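Local coordinates for glycosyl transferase (Staphylococcus aureus, PDB 5TZJ), which belongs to glycosyl transferase family 2, pairing an alpha/beta domain of the GT-A type with a linker domain of the TarS type, at residues 111-121 and 190-201. Sequence-based numbering, arbitrary orientation.
Sequences HHSDVLLIKMK and NRISVLSDKAYY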
loop_
_atom_site.group_PDB
_atom_site.type_symbol
_atom_site.label_atom_id
_atom_site.label_comp_id
_atom_site.label_asym_id
_atom_site.label_seq_id
_atom_site.Cartn_x
_atom_site.Cartn_y
_atom_site.Cartn_z
ATOM N N HIS A 111 -2.814 -23.495 7.571
ATOM C CA HIS A 111 -3.568 -22.963 6.442
ATOM C C HIS A 111 -2.760 -22.754 5.172
ATOM O O HIS A 111 -3.368 -22.577 4.109
ATOM C CB HIS A 111 -4.243 -21.641 6.840
ATOM C CG HIS A 111 -5.276 -21.815 7.906
ATOM N ND1 HIS A 111 -5.205 -21.184 9.130
ATOM C CD2 HIS A 111 -6.391 -22.582 7.943
ATOM C CE1 HIS A 111 -6.236 -21.546 9.870
ATOM N NE2 HIS A 111 -6.975 -22.388 9.170
ATOM N N HIS A 112 -1.424 -22.765 5.252
ATOM C CA HIS A 112 -0.543 -22.637 4.083
ATOM C C HIS A 112 -0.801 -21.335 3.322
ATOM O O HIS A 112 -0.792 -21.298 2.089
ATOM C CB HIS A 112 -0.660 -23.847 3.156
ATOM C CG HIS A 112 -0.453 -25.158 3.851
ATOM N ND1 HIS A 112 -1.500 -25.938 4.294
ATOM C CD2 HIS A 112 0.678 -25.810 4.210
ATOM C CE1 HIS A 112 -1.023 -27.026 4.879
ATOM N NE2 HIS A 112 0.297 -26.976 4.836
ATOM N N SER A 113 -1.026 -20.257 4.066
ATOM C CA SER A 113 -1.159 -18.933 3.466
ATOM C C SER A 113 0.034 -18.610 2.570
ATOM O O SER A 113 1.170 -18.995 2.846
ATOM C CB SER A 113 -1.279 -17.866 4.566
ATOM O OG SER A 113 -2.116 -18.303 5.636
ATOM N N ASP A 114 -0.227 -17.873 1.488
ATOM C CA ASP A 114 0.843 -17.260 0.706
ATOM C C ASP A 114 1.113 -15.836 1.109
ATOM O O ASP A 114 2.251 -15.366 0.959
ATOM C CB ASP A 114 0.514 -17.289 -0.786
ATOM C CG ASP A 114 0.388 -18.703 -1.289
ATOM O OD1 ASP A 114 1.120 -19.577 -0.744
ATOM O OD2 ASP A 114 -0.453 -18.935 -2.184
ATOM N N VAL A 115 0.082 -15.157 1.601
ATOM C CA VAL A 115 0.165 -13.803 2.127
ATOM C C VAL A 115 -0.635 -13.803 3.415
ATOM O O VAL A 115 -1.799 -14.222 3.421
ATOM C CB VAL A 115 -0.384 -12.763 1.111
ATOM C CG1 VAL A 115 -0.506 -11.368 1.711
ATOM C CG2 VAL A 115 0.466 -12.757 -0.145
ATOM N N LEU A 116 -0.025 -13.364 4.512
ATOM C CA LEU A 116 -0.726 -13.327 5.796
ATOM C C LEU A 116 -0.769 -11.880 6.266
ATOM O O LEU A 116 0.269 -11.293 6.581
ATOM C CB LEU A 116 -0.057 -14.224 6.841
ATOM C CG LEU A 116 -0.617 -14.260 8.272
ATOM C CD1 LEU A 116 -2.144 -14.628 8.375
ATOM C CD2 LEU A 116 0.171 -15.220 9.121
ATOM N N LEU A 117 -1.965 -11.318 6.314
ATOM C CA LEU A 117 -2.164 -10.009 6.913
ATOM C C LEU A 117 -2.172 -10.190 8.416
ATOM O O LEU A 117 -2.765 -11.147 8.916
ATOM C CB LEU A 117 -3.496 -9.387 6.446
ATOM C CG LEU A 117 -3.485 -8.758 5.046
ATOM C CD1 LEU A 117 -3.546 -9.804 3.947
ATOM C CD2 LEU A 117 -4.584 -7.705 4.863
ATOM N N ILE A 118 -1.535 -9.267 9.141
ATOM C CA ILE A 118 -1.513 -9.330 10.597
ATOM C C ILE A 118 -2.015 -8.009 11.156
ATOM O O ILE A 118 -1.689 -6.936 10.634
ATOM C CB ILE A 118 -0.117 -9.671 11.134
ATOM C CG1 ILE A 118 0.924 -8.663 10.608
ATOM C CG2 ILE A 118 0.237 -11.121 10.801
ATOM C CD1 ILE A 118 2.310 -8.913 11.223
ATOM N N LYS A 119 -2.860 -8.093 12.176
ATOM C CA LYS A 119 -3.589 -6.921 12.638
ATOM C C LYS A 119 -2.619 -5.855 13.131
ATOM O O LYS A 119 -1.666 -6.147 13.858
ATOM C CB LYS A 119 -4.573 -7.309 13.757
ATOM C CG LYS A 119 -5.310 -6.108 14.313
ATOM C CD LYS A 119 -6.108 -6.446 15.551
ATOM C CE LYS A 119 -7.210 -7.406 15.267
ATOM N NZ LYS A 119 -7.926 -7.780 16.545
ATOM N N MET A 120 -2.873 -4.607 12.747
ATOM C CA MET A 120 -2.007 -3.514 13.153
ATOM C C MET A 120 -2.663 -2.665 14.239
ATOM O O MET A 120 -3.883 -2.668 14.420
ATOM C CB MET A 120 -1.636 -2.645 11.950
ATOM C CG MET A 120 -1.371 -3.414 10.662
ATOM S SD MET A 120 -1.333 -2.291 9.235
ATOM C CE MET A 120 -0.016 -1.201 9.792
ATOM N N LYS A 121 -1.822 -1.952 14.987
ATOM C CA LYS A 121 -2.275 -1.007 15.995
ATOM C C LYS A 121 -1.515 0.300 15.831
ATOM O O LYS A 121 -0.282 0.290 15.695
ATOM C CB LYS A 121 -2.067 -1.564 17.399
ATOM C CG LYS A 121 -2.173 -0.522 18.506
ATOM C CD LYS A 121 -3.549 0.121 18.540
ATOM C CE LYS A 121 -3.689 1.016 19.764
ATOM N NZ LYS A 121 -3.258 0.290 20.970
ATOM N N ASN A 190 -1.994 -17.919 -4.031
ATOM C CA ASN A 190 -3.085 -18.877 -4.048
ATOM C C ASN A 190 -4.001 -18.697 -2.853
ATOM O O ASN A 190 -5.195 -18.985 -2.948
ATOM C CB ASN A 190 -2.544 -20.302 -4.085
ATOM C CG ASN A 190 -1.842 -20.605 -5.383
ATOM O OD1 ASN A 190 -2.277 -20.153 -6.454
ATOM N ND2 ASN A 190 -0.738 -21.357 -5.304
ATOM N N ARG A 191 -3.478 -18.203 -1.739
ATOM C CA ARG A 191 -4.296 -18.024 -0.550
ATOM C C ARG A 191 -3.785 -16.823 0.230
ATOM O O ARG A 191 -2.572 -16.694 0.472
ATOM C CB ARG A 191 -4.279 -19.267 0.348
ATOM C CG ARG A 191 -4.737 -18.949 1.747
ATOM C CD ARG A 191 -5.110 -20.181 2.520
ATOM N NE ARG A 191 -5.976 -21.039 1.727
ATOM C CZ ARG A 191 -6.804 -21.949 2.229
ATOM N NH1 ARG A 191 -6.889 -22.115 3.542
ATOM N NH2 ARG A 191 -7.525 -22.688 1.401
ATOM N N ILE A 192 -4.719 -15.967 0.624
ATOM C CA ILE A 192 -4.470 -14.763 1.403
ATOM C C ILE A 192 -5.266 -14.913 2.683
ATOM O O ILE A 192 -6.455 -15.252 2.638
ATOM C CB ILE A 192 -4.920 -13.492 0.640
ATOM C CG1 ILE A 192 -4.265 -13.389 -0.742
ATOM C CG2 ILE A 192 -4.681 -12.209 1.475
ATOM C CD1 ILE A 192 -4.790 -12.173 -1.576
ATOM N N SER A 193 -4.645 -14.654 3.815
ATOM C CA SER A 193 -5.303 -14.900 5.090
ATOM C C SER A 193 -5.159 -13.664 5.954
ATOM O O SER A 193 -4.369 -12.770 5.664
ATOM C CB SER A 193 -4.707 -16.110 5.822
ATOM O OG SER A 193 -4.489 -17.172 4.923
ATOM N N VAL A 194 -5.923 -13.625 7.034
ATOM C CA VAL A 194 -5.934 -12.496 7.949
ATOM C C VAL A 194 -5.880 -13.058 9.350
ATOM O O VAL A 194 -6.752 -13.855 9.740
ATOM C CB VAL A 194 -7.175 -11.605 7.779
ATOM C CG1 VAL A 194 -7.066 -10.392 8.703
ATOM C CG2 VAL A 194 -7.318 -11.149 6.317
ATOM N N LEU A 195 -4.868 -12.649 10.107
ATOM C CA LEU A 195 -4.723 -13.067 11.494
ATOM C C LEU A 195 -4.967 -11.844 12.375
ATOM O O LEU A 195 -4.214 -10.866 12.308
ATOM C CB LEU A 195 -3.346 -13.697 11.712
ATOM C CG LEU A 195 -2.947 -14.246 13.069
ATOM C CD1 LEU A 195 -2.572 -15.690 12.977
ATOM C CD2 LEU A 195 -1.727 -13.510 13.418
ATOM N N SER A 196 -6.060 -11.875 13.148
ATOM C CA SER A 196 -6.469 -10.736 13.961
ATOM C C SER A 196 -6.563 -11.050 15.454
ATOM O O SER A 196 -7.241 -10.323 16.182
ATOM C CB SER A 196 -7.810 -10.203 13.468
ATOM O OG SER A 196 -7.656 -9.466 12.280
ATOM N N ASP A 197 -5.873 -12.089 15.939
ATOM C CA ASP A 197 -6.078 -12.523 17.322
ATOM C C ASP A 197 -5.573 -11.504 18.348
ATOM O O ASP A 197 -6.145 -11.404 19.447
ATOM C CB ASP A 197 -5.423 -13.889 17.534
ATOM C CG ASP A 197 -6.210 -15.005 16.870
ATOM O OD1 ASP A 197 -7.271 -14.709 16.284
ATOM O OD2 ASP A 197 -5.793 -16.175 16.936
ATOM N N LYS A 198 -4.509 -10.755 18.030
ATOM C CA LYS A 198 -4.122 -9.617 18.859
ATOM C C LYS A 198 -3.530 -8.516 17.980
ATOM O O LYS A 198 -3.532 -8.600 16.744
ATOM C CB LYS A 198 -3.168 -10.044 19.977
ATOM C CG LYS A 198 -1.948 -10.774 19.502
ATOM C CD LYS A 198 -1.425 -11.752 20.554
ATOM C CE LYS A 198 -2.332 -12.956 20.669
ATOM N NZ LYS A 198 -1.707 -14.073 21.418
ATOM N N ALA A 199 -3.098 -7.436 18.629
ATOM C CA ALA A 199 -2.356 -6.392 17.932
ATOM C C ALA A 199 -0.953 -6.918 17.649
ATOM O O ALA A 199 -0.160 -7.098 18.576
ATOM C CB ALA A 199 -2.326 -5.121 18.776
ATOM N N TYR A 200 -0.644 -7.199 16.384
ATOM C CA TYR A 200 0.680 -7.728 16.030
ATOM C C TYR A 200 1.655 -6.659 15.557
ATOM O O TYR A 200 2.792 -6.603 16.039
ATOM C CB TYR A 200 0.550 -8.826 14.958
ATOM C CG TYR A 200 -0.157 -10.062 15.488
ATOM C CD1 TYR A 200 0.510 -10.977 16.310
ATOM C CD2 TYR A 200 -1.495 -10.291 15.205
ATOM C CE1 TYR A 200 -0.143 -12.111 16.818
ATOM C CE2 TYR A 200 -2.162 -11.401 15.722
ATOM C CZ TYR A 200 -1.485 -12.315 16.512
ATOM O OH TYR A 200 -2.148 -13.425 16.989
ATOM N N TYR A 201 1.243 -5.816 14.615
ATOM C CA TYR A 201 2.123 -4.815 14.034
ATOM C C TYR A 201 1.799 -3.447 14.652
ATOM O O TYR A 201 0.733 -2.865 14.393
ATOM C CB TYR A 201 1.990 -4.818 12.504
ATOM C CG TYR A 201 3.074 -3.992 11.853
ATOM C CD1 TYR A 201 2.971 -2.615 11.796
ATOM C CD2 TYR A 201 4.233 -4.586 11.342
ATOM C CE1 TYR A 201 3.991 -1.847 11.270
ATOM C CE2 TYR A 201 5.231 -3.825 10.785
ATOM C CZ TYR A 201 5.109 -2.456 10.759
ATOM O OH TYR A 201 6.118 -1.680 10.220
#
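With CG of D114 set beside its own backbone N (chi1 -62°), the carboxylate swings across to the start of 190-201. K119 leaves its backbone the other way, CG anti to the N (chi1 177°), and a bend at chi3 curls its chain over S196. D114 OD2 accepts two amides: it takes N190 N, at 2.6 Å, on its anti lone pair, while R191 N, at 3.1 Å, comes from above the carboxylate plane. A short, forked acid suits this place, since its other oxygen, OD1, forms a salt bridge with R158. Nearby, S113 OG donates to S193 OG over 2.7 Å, two small hydroxyls meeting tip to tip in a buried spot where P138 O also bonds the S193 hydroxyl. From this start, strands 115-118 and 192-195 run parallel in the mixed sheet of the GT-A fold, a Rossmann-like alpha/beta domain, their amides bonding in alternation from V115 to K119. Branched aliphatics pair on both faces: L117 CD1 reaches I192 CG2 (3.6 Å) on the side covered by Y186 of helix 177-188, and L116 CD1 packs on L195 CB (3.7 Å) on the side facing helix 100-111. Beyond the strands the chain 196-200 loops out, and the long K119 side chain lies against its start, NZ giving a 2.7 Å bond to S196 O. K119 O then receives Y200 N and Y201 N from opposite faces of its carbonyl plane, returning the loop to the sheet. M120 lies alongside Y201; its unbranched, flexible chain brings CE to 3.9 Å from Y201 CD1, and the M120 side chain also touches the bound uridine-diphosphate-N-acetylglucosamine.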